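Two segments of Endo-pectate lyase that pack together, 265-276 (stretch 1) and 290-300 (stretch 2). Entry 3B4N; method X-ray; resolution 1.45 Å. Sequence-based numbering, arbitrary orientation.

Stretch 1 (265-276) FLTVTSATVNGT
Stretch 2 (290-300) VATISGLKIKN

The two stretches run as parallel strands in two ladders. Strand 265-268 lies against 290-293 with axes 4.7 Å apart and 2° between their directions; the strand that begins at Ala 271 lies against 296-298, again at 4.7 Å, at 7°. Register is constant at an offset of 25 residues, and the contact buries 836 Å² over both sides. Phe 265 to Val 268, Thr 272, Val 273 and the strands of stretch 2 have phi between about -95° and -140° and psi between 104° and 146°; Asn 274 is -108/75.

Val 290 (-139/126, chi1 t) pairs with Phe 265, CA to CA 5.0 Å. Its carbonyl accepts the first rung, Leu 266 N to Val 290 O at 3.1 Å and 166°. Phe 265 (chi1 m, chi2 103°) sets CD2 3.8 Å from Val 290 CB.

Ala 291 (-106/122) pairs with Leu 266 (t, p) on the opposite face, Ala 291 CB to Leu 266 CB 4.2 Å. Thr 292 (-112/112, chi1 m) returns to the face of Phe 265 and Val 290, beside Thr 267, also m. Because neighbouring amides in a parallel ladder point alternately, Thr 292 uses both backbone groups toward the same strand: Thr 292 N donates to Leu 266 O at 2.7 Å and 176°, and Thr 292 O accepts from Val 268 N at 2.8 Å and 165°.

Ile 293 (-128/134; m, t) joins the Leu 266 face. Ile 293 CG2 is 4.1 Å from CB of Val 268 (chi1 t), and Ile 293 CD1 is 4.4 Å from Leu 266 CD2.

At Ser 294 (-162/165, chi1 p) the ladder is interrupted, facing Thr 269 (-118/-20, chi1 p) and Ser 270 (-164/115, chi1 t). Ser 294 N still donates to Val 268 O, 3.0 Å, but the angle falls to 145°. Ser 270 N is 3.8 Å from Ser 294 O, with no hydrogen bond. Two waters bridge the side chain of Ser 294 to stretch 1: each is 2.8 Å from Ser 294 OG, one donating to Val 268 O (3.1 Å), the other to Thr 269 O (2.7 Å).

Gly 295 has positive phi (69/24), which favours glycine; an ideal CB would point toward stretch 1 and clash with Thr 269 O at 2.0 Å. Gly 295 O restarts the ladder, accepting from Ala 271 N at 3.2 Å and 163°.

Leu 296 (-96/124; t, p) brings CD1 4.1 Å from CB of Ala 271 (-158/155). Lys 297 (-115/131; m, then t throughout) repeats the double rung: Lys 297 N to Ala 271 O, 3.0 Å, and Val 273 N to Lys 297 O, 2.8 Å. Lys 297 CB is 3.9 Å from OG1 of Thr 272 (m).

Ile 298 (-131/131; m, t) places CG1 4.1 Å from CB of Val 273 (t). Lys 299 (-54/127, all t) closes the ladder with Lys 299 N to Val 273 O at 2.9 Å; Lys 299 CD lies 3.9 Å from Asn 274 OD1. Asn 300 (49/38) makes no contact with stretch 1.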

ATOM      1  N   PHE A 265       1.978 -16.460  -2.537  1.00  8.42           N
ATOM      2  CA  PHE A 265       2.778 -16.016  -1.418  1.00  7.91           C
ATOM      3  C   PHE A 265       2.662 -14.550  -1.099  1.00  6.85           C
ATOM      4  O   PHE A 265       2.499 -13.718  -1.989  1.00  7.92           O
ATOM      5  CB  PHE A 265       4.252 -16.330  -1.669  1.00  8.52           C
ATOM      6  CG  PHE A 265       4.519 -17.767  -1.979  1.00  9.99           C
ATOM      7  CD1 PHE A 265       4.764 -18.173  -3.285  1.00 12.17           C
ATOM      8  CD2 PHE A 265       4.535 -18.713  -0.961  1.00 10.58           C
ATOM      9  CE1 PHE A 265       5.028 -19.513  -3.575  1.00 12.61           C
ATOM     10  CE2 PHE A 265       4.796 -20.050  -1.241  1.00 11.27           C
ATOM     11  CZ  PHE A 265       5.044 -20.448  -2.548  1.00 12.98           C
ATOM     12  N   LEU A 266       2.742 -14.247   0.185  1.00  7.71           N
ATOM     13  CA  LEU A 266       2.737 -12.870   0.647  1.00  7.55           C
ATOM     14  C   LEU A 266       3.995 -12.691   1.492  1.00  8.62           C
ATOM     15  O   LEU A 266       4.302 -13.525   2.349  1.00 11.17           O
ATOM     16  CB  LEU A 266       1.508 -12.567   1.504  1.00  9.14           C
ATOM     17  CG  LEU A 266       1.576 -11.216   2.236  1.00  9.62           C
ATOM     18  CD1 LEU A 266       1.478 -10.076   1.221  1.00 10.89           C
ATOM     19  CD2 LEU A 266       0.460 -11.122   3.268  1.00  9.71           C
ATOM     20  N   THR A 267       4.729 -11.619   1.232  1.00  8.29           N
ATOM     21  CA  THR A 267       5.923 -11.291   2.006  1.00  9.83           C
ATOM     22  C   THR A 267       5.760  -9.858   2.486  1.00  9.30           C
ATOM     23  O   THR A 267       5.831  -8.931   1.685  1.00  9.88           O
ATOM     24  CB  THR A 267       7.205 -11.352   1.160  1.00 12.26           C
ATOM     25  OG1 THR A 267       7.364 -12.670   0.629  1.00 14.77           O
ATOM     26  CG2 THR A 267       8.429 -11.008   2.017  1.00 13.32           C
ATOM     27  N   VAL A 268       5.506  -9.684   3.779  1.00  9.12           N
ATOM     28  CA  VAL A 268       5.384  -8.355   4.360  1.00  8.93           C
ATOM     29  C   VAL A 268       6.606  -8.117   5.242  1.00  8.75           C
ATOM     30  O   VAL A 268       6.889  -8.912   6.145  1.00  9.93           O
ATOM     31  CB  VAL A 268       4.120  -8.210   5.246  1.00  8.97           C
ATOM     32  CG1 VAL A 268       4.102  -6.828   5.911  1.00  9.98           C
ATOM     33  CG2 VAL A 268       2.871  -8.391   4.412  1.00 10.24           C
ATOM     34  N   THR A 269       7.325  -7.028   4.993  1.00  8.99           N
ATOM     35  CA  THR A 269       8.492  -6.704   5.808  1.00  9.34           C
ATOM     36  C   THR A 269       8.333  -5.374   6.543  1.00  9.46           C
ATOM     37  O   THR A 269       9.037  -5.121   7.512  1.00 10.01           O
ATOM     38  CB  THR A 269       9.782  -6.622   4.979  1.00 10.61           C
ATOM     39  OG1 THR A 269       9.672  -5.550   4.040  1.00 12.41           O
ATOM     40  CG2 THR A 269      10.038  -7.934   4.239  1.00 12.58           C
ATOM     41  N   SER A 270       7.428  -4.520   6.077  1.00  8.63           N
ATOM     42  CA  SER A 270       7.195  -3.229   6.721  1.00  8.37           C
ATOM     43  C   SER A 270       5.881  -2.617   6.250  1.00  8.81           C
ATOM     44  O   SER A 270       5.735  -2.253   5.073  1.00  9.13           O
ATOM     45  CB  SER A 270       8.346  -2.268   6.416  1.00  9.48           C
ATOM     46  OG  SER A 270       8.126  -1.008   7.035  1.00 13.34           O
ATOM     47  N   ALA A 271       4.936  -2.489   7.174  1.00  9.14           N
ATOM     48  CA  ALA A 271       3.635  -1.913   6.869  1.00  9.75           C
ATOM     49  C   ALA A 271       3.010  -1.416   8.156  1.00 10.05           C
ATOM     50  O   ALA A 271       3.329  -1.907   9.243  1.00 10.44           O
ATOM     51  CB  ALA A 271       2.732  -2.949   6.206  1.00 10.65           C
ATOM     52  N   THR A 272       2.121  -0.438   8.023  1.00 10.26           N
ATOM     53  CA  THR A 272       1.447   0.152   9.165  1.00  9.16           C
ATOM     54  C   THR A 272      -0.041   0.291   8.923  1.00 10.08           C
ATOM     55  O   THR A 272      -0.463   0.720   7.854  1.00 10.88           O
ATOM     56  CB  THR A 272       1.998   1.573   9.476  1.00  9.18           C
ATOM     57  OG1 THR A 272       3.342   1.470   9.952  1.00 11.38           O
ATOM     58  CG2 THR A 272       1.138   2.268  10.529  1.00 13.60           C
ATOM     59  N   VAL A 273      -0.838  -0.094   9.916  1.00 10.79           N
ATOM     60  CA  VAL A 273      -2.278   0.078   9.823  1.00 11.22           C
ATOM     61  C   VAL A 273      -2.611   1.142  10.864  1.00 13.07           C
ATOM     62  O   VAL A 273      -2.573   0.876  12.068  1.00 12.94           O
ATOM     63  CB  VAL A 273      -3.062  -1.210  10.148  1.00 12.19           C
ATOM     64  CG1 VAL A 273      -4.564  -0.938  10.056  1.00 12.59           C
ATOM     65  CG2 VAL A 273      -2.683  -2.313   9.165  1.00 13.59           C
ATOM     66  N   ASN A 274      -2.868   2.360  10.401  1.00 13.29           N
ATOM     67  CA  ASN A 274      -3.222   3.454  11.305  1.00 15.22           C
ATOM     68  C   ASN A 274      -4.698   3.723  11.083  1.00 16.64           C
ATOM     69  O   ASN A 274      -5.091   4.680  10.417  1.00 18.66           O
ATOM     70  CB  ASN A 274      -2.394   4.710  11.021  1.00 18.38           C
ATOM     71  CG  ASN A 274      -2.449   5.713  12.173  1.00 21.08           C
ATOM     72  OD1 ASN A 274      -2.575   5.328  13.337  1.00 24.99           O
ATOM     73  ND2 ASN A 274      -2.339   6.999  11.854  1.00 23.79           N
ATOM     74  N   GLY A 275      -5.498   2.818  11.626  1.00 16.45           N
ATOM     75  CA  GLY A 275      -6.939   2.875  11.527  1.00 14.92           C
ATOM     76  C   GLY A 275      -7.390   1.509  12.001  1.00 15.51           C
ATOM     77  O   GLY A 275      -6.744   0.918  12.869  1.00 17.63           O
ATOM     78  N   THR A 276      -8.476   0.998  11.440  1.00 14.25           N
ATOM     79  CA  THR A 276      -8.971  -0.315  11.826  1.00 14.62           C
ATOM     80  C   THR A 276      -8.953  -1.251  10.633  1.00 13.11           C
ATOM     81  O   THR A 276      -8.991  -0.817   9.482  1.00 14.06           O
ATOM     82  CB  THR A 276     -10.403  -0.246  12.371  1.00 15.92           C
ATOM     83  OG1 THR A 276     -11.282   0.251  11.356  1.00 17.56           O
ATOM     84  CG2 THR A 276     -10.457   0.662  13.583  1.00 18.49           C
ATOM     85  N   VAL A 290       1.559 -19.322   1.416  1.00 10.48           N
ATOM     86  CA  VAL A 290       2.318 -19.009   2.619  1.00 11.01           C
ATOM     87  C   VAL A 290       2.464 -17.507   2.773  1.00 10.49           C
ATOM     88  O   VAL A 290       2.911 -16.828   1.845  1.00 10.17           O
ATOM     89  CB  VAL A 290       3.732 -19.606   2.601  1.00  9.71           C
ATOM     90  CG1 VAL A 290       4.424 -19.299   3.943  1.00 10.18           C
ATOM     91  CG2 VAL A 290       3.669 -21.114   2.370  1.00 10.70           C
ATOM     92  N   ALA A 291       2.064 -16.992   3.931  1.00  9.12           N
ATOM     93  CA  ALA A 291       2.195 -15.568   4.233  1.00  8.80           C
ATOM     94  C   ALA A 291       3.345 -15.437   5.219  1.00 10.37           C
ATOM     95  O   ALA A 291       3.317 -16.036   6.284  1.00  9.76           O
ATOM     96  CB  ALA A 291       0.922 -15.032   4.855  1.00  8.82           C
ATOM     97  N   THR A 292       4.359 -14.662   4.852  1.00  9.37           N
ATOM     98  CA  THR A 292       5.526 -14.440   5.703  1.00 10.33           C
ATOM     99  C   THR A 292       5.442 -12.972   6.100  1.00 10.45           C
ATOM    100  O   THR A 292       5.621 -12.091   5.262  1.00 12.11           O
ATOM    101  CB  THR A 292       6.808 -14.757   4.918  1.00 12.45           C
ATOM    102  OG1 THR A 292       6.780 -16.142   4.534  1.00 13.56           O
ATOM    103  CG2 THR A 292       8.045 -14.499   5.762  1.00 14.73           C
ATOM    104  N   ILE A 293       5.185 -12.726   7.384  1.00  9.52           N
ATOM    105  CA  ILE A 293       4.959 -11.377   7.903  1.00  9.92           C
ATOM    106  C   ILE A 293       5.799 -10.940   9.102  1.00 11.41           C
ATOM    107  O   ILE A 293       5.920 -11.673  10.083  1.00 12.53           O
ATOM    108  CB  ILE A 293       3.473 -11.239   8.339  1.00 10.94           C
ATOM    109  CG1 ILE A 293       2.553 -11.527   7.159  1.00 11.17           C
ATOM    110  CG2 ILE A 293       3.198  -9.854   8.910  1.00 11.55           C
ATOM    111  CD1 ILE A 293       1.091 -11.631   7.549  1.00 14.27           C
ATOM    112  N   SER A 294       6.338  -9.724   9.019  1.00 10.47           N
ATOM    113  CA  SER A 294       7.110  -9.108  10.095  1.00 11.14           C
ATOM    114  C   SER A 294       7.151  -7.608   9.811  1.00 11.65           C
ATOM    115  O   SER A 294       6.820  -7.170   8.703  1.00 10.88           O
ATOM    116  CB  SER A 294       8.532  -9.686  10.170  1.00 13.22           C
ATOM    117  OG  SER A 294       9.284  -9.435   8.995  1.00 12.69           O
ATOM    118  N   GLY A 295       7.537  -6.825  10.813  1.00 10.44           N
ATOM    119  CA  GLY A 295       7.597  -5.385  10.638  1.00 10.10           C
ATOM    120  C   GLY A 295       6.228  -4.747  10.495  1.00  9.99           C
ATOM    121  O   GLY A 295       6.109  -3.660   9.927  1.00 10.96           O
ATOM    122  N   LEU A 296       5.203  -5.414  11.015  1.00 10.54           N
ATOM    123  CA  LEU A 296       3.834  -4.916  10.927  1.00 11.21           C
ATOM    124  C   LEU A 296       3.428  -4.167  12.187  1.00 11.52           C
ATOM    125  O   LEU A 296       3.508  -4.703  13.289  1.00 12.45           O
ATOM    126  CB  LEU A 296       2.872  -6.080  10.689  1.00 11.42           C
ATOM    127  CG  LEU A 296       1.377  -5.761  10.615  1.00 10.05           C
ATOM    128  CD1 LEU A 296       1.073  -4.856   9.431  1.00 10.90           C
ATOM    129  CD2 LEU A 296       0.616  -7.069  10.473  1.00 11.72           C
ATOM    130  N   LYS A 297       3.000  -2.923  12.018  1.00 11.64           N
ATOM    131  CA  LYS A 297       2.578  -2.089  13.140  1.00 13.01           C
ATOM    132  C   LYS A 297       1.096  -1.803  12.992  1.00 12.68           C
ATOM    133  O   LYS A 297       0.629  -1.424  11.921  1.00 13.40           O
ATOM    134  CB  LYS A 297       3.376  -0.781  13.156  1.00 14.59           C
ATOM    135  CG  LYS A 297       4.872  -0.993  13.343  1.00 19.38           C
ATOM    136  CD  LYS A 297       5.635   0.317  13.331  1.00 24.07           C
ATOM    137  CE  LYS A 297       7.128   0.069  13.477  1.00 26.70           C
ATOM    138  NZ  LYS A 297       7.915   1.330  13.392  1.00 30.14           N
ATOM    139  N   ILE A 298       0.342  -2.000  14.065  1.00 12.23           N
ATOM    140  CA  ILE A 298      -1.092  -1.787  14.007  1.00 12.70           C
ATOM    141  C   ILE A 298      -1.574  -0.923  15.166  1.00 14.83           C
ATOM    142  O   ILE A 298      -1.242  -1.172  16.326  1.00 14.40           O
ATOM    143  CB  ILE A 298      -1.838  -3.145  14.027  1.00 12.31           C
ATOM    144  CG1 ILE A 298      -1.442  -3.968  12.787  1.00 12.71           C
ATOM    145  CG2 ILE A 298      -3.348  -2.906  14.059  1.00 13.22           C
ATOM    146  CD1 ILE A 298      -1.951  -5.407  12.797  1.00 13.39           C
ATOM    147  N   LYS A 299      -2.356   0.097  14.841  1.00 14.72           N
ATOM    148  CA  LYS A 299      -2.889   0.997  15.858  1.00 16.59           C
ATOM    149  C   LYS A 299      -3.624   0.206  16.941  1.00 17.96           C
ATOM    150  O   LYS A 299      -4.508  -0.602  16.647  1.00 16.53           O
ATOM    151  CB  LYS A 299      -3.838   2.002  15.206  1.00 17.44           C
ATOM    152  CG  LYS A 299      -4.585   2.899  16.180  1.00 21.90           C
ATOM    153  CD  LYS A 299      -5.530   3.819  15.427  1.00 24.68           C
ATOM    154  CE  LYS A 299      -6.394   4.630  16.377  1.00 26.97           C
ATOM    155  NZ  LYS A 299      -7.397   5.439  15.633  1.00 28.52           N
ATOM    156  N   ASN A 300      -3.236   0.448  18.191  1.00 18.75           N
ATOM    157  CA  ASN A 300      -3.828  -0.212  19.356  1.00 20.75           C
ATOM    158  C   ASN A 300      -3.931  -1.727  19.231  1.00 19.52           C
ATOM    159  O   ASN A 300      -4.897  -2.338  19.690  1.00 20.19           O
ATOM    160  CB  ASN A 300      -5.206   0.381  19.655  1.00 24.47           C
ATOM    161  CG  ASN A 300      -5.130   1.838  20.077  1.00 26.48           C
ATOM    162  OD1 ASN A 300      -4.301   2.211  20.911  1.00 30.56           O
ATOM    163  ND2 ASN A 300      -5.996   2.668  19.508  1.00 28.28           N
TER
HETATM  164  O   HOH W   1       8.678 -11.287   7.037  1.00 15.29           O
HETATM  165  O   HOH W   2      10.507  -6.929   8.837  1.00 14.04           O
HETATM  166  O   HOH W   3       8.098  -1.546   9.893  1.00 35.50           O
HETATM  167  O   HOH W   4      -6.641  -0.866  14.821  1.00 23.43           O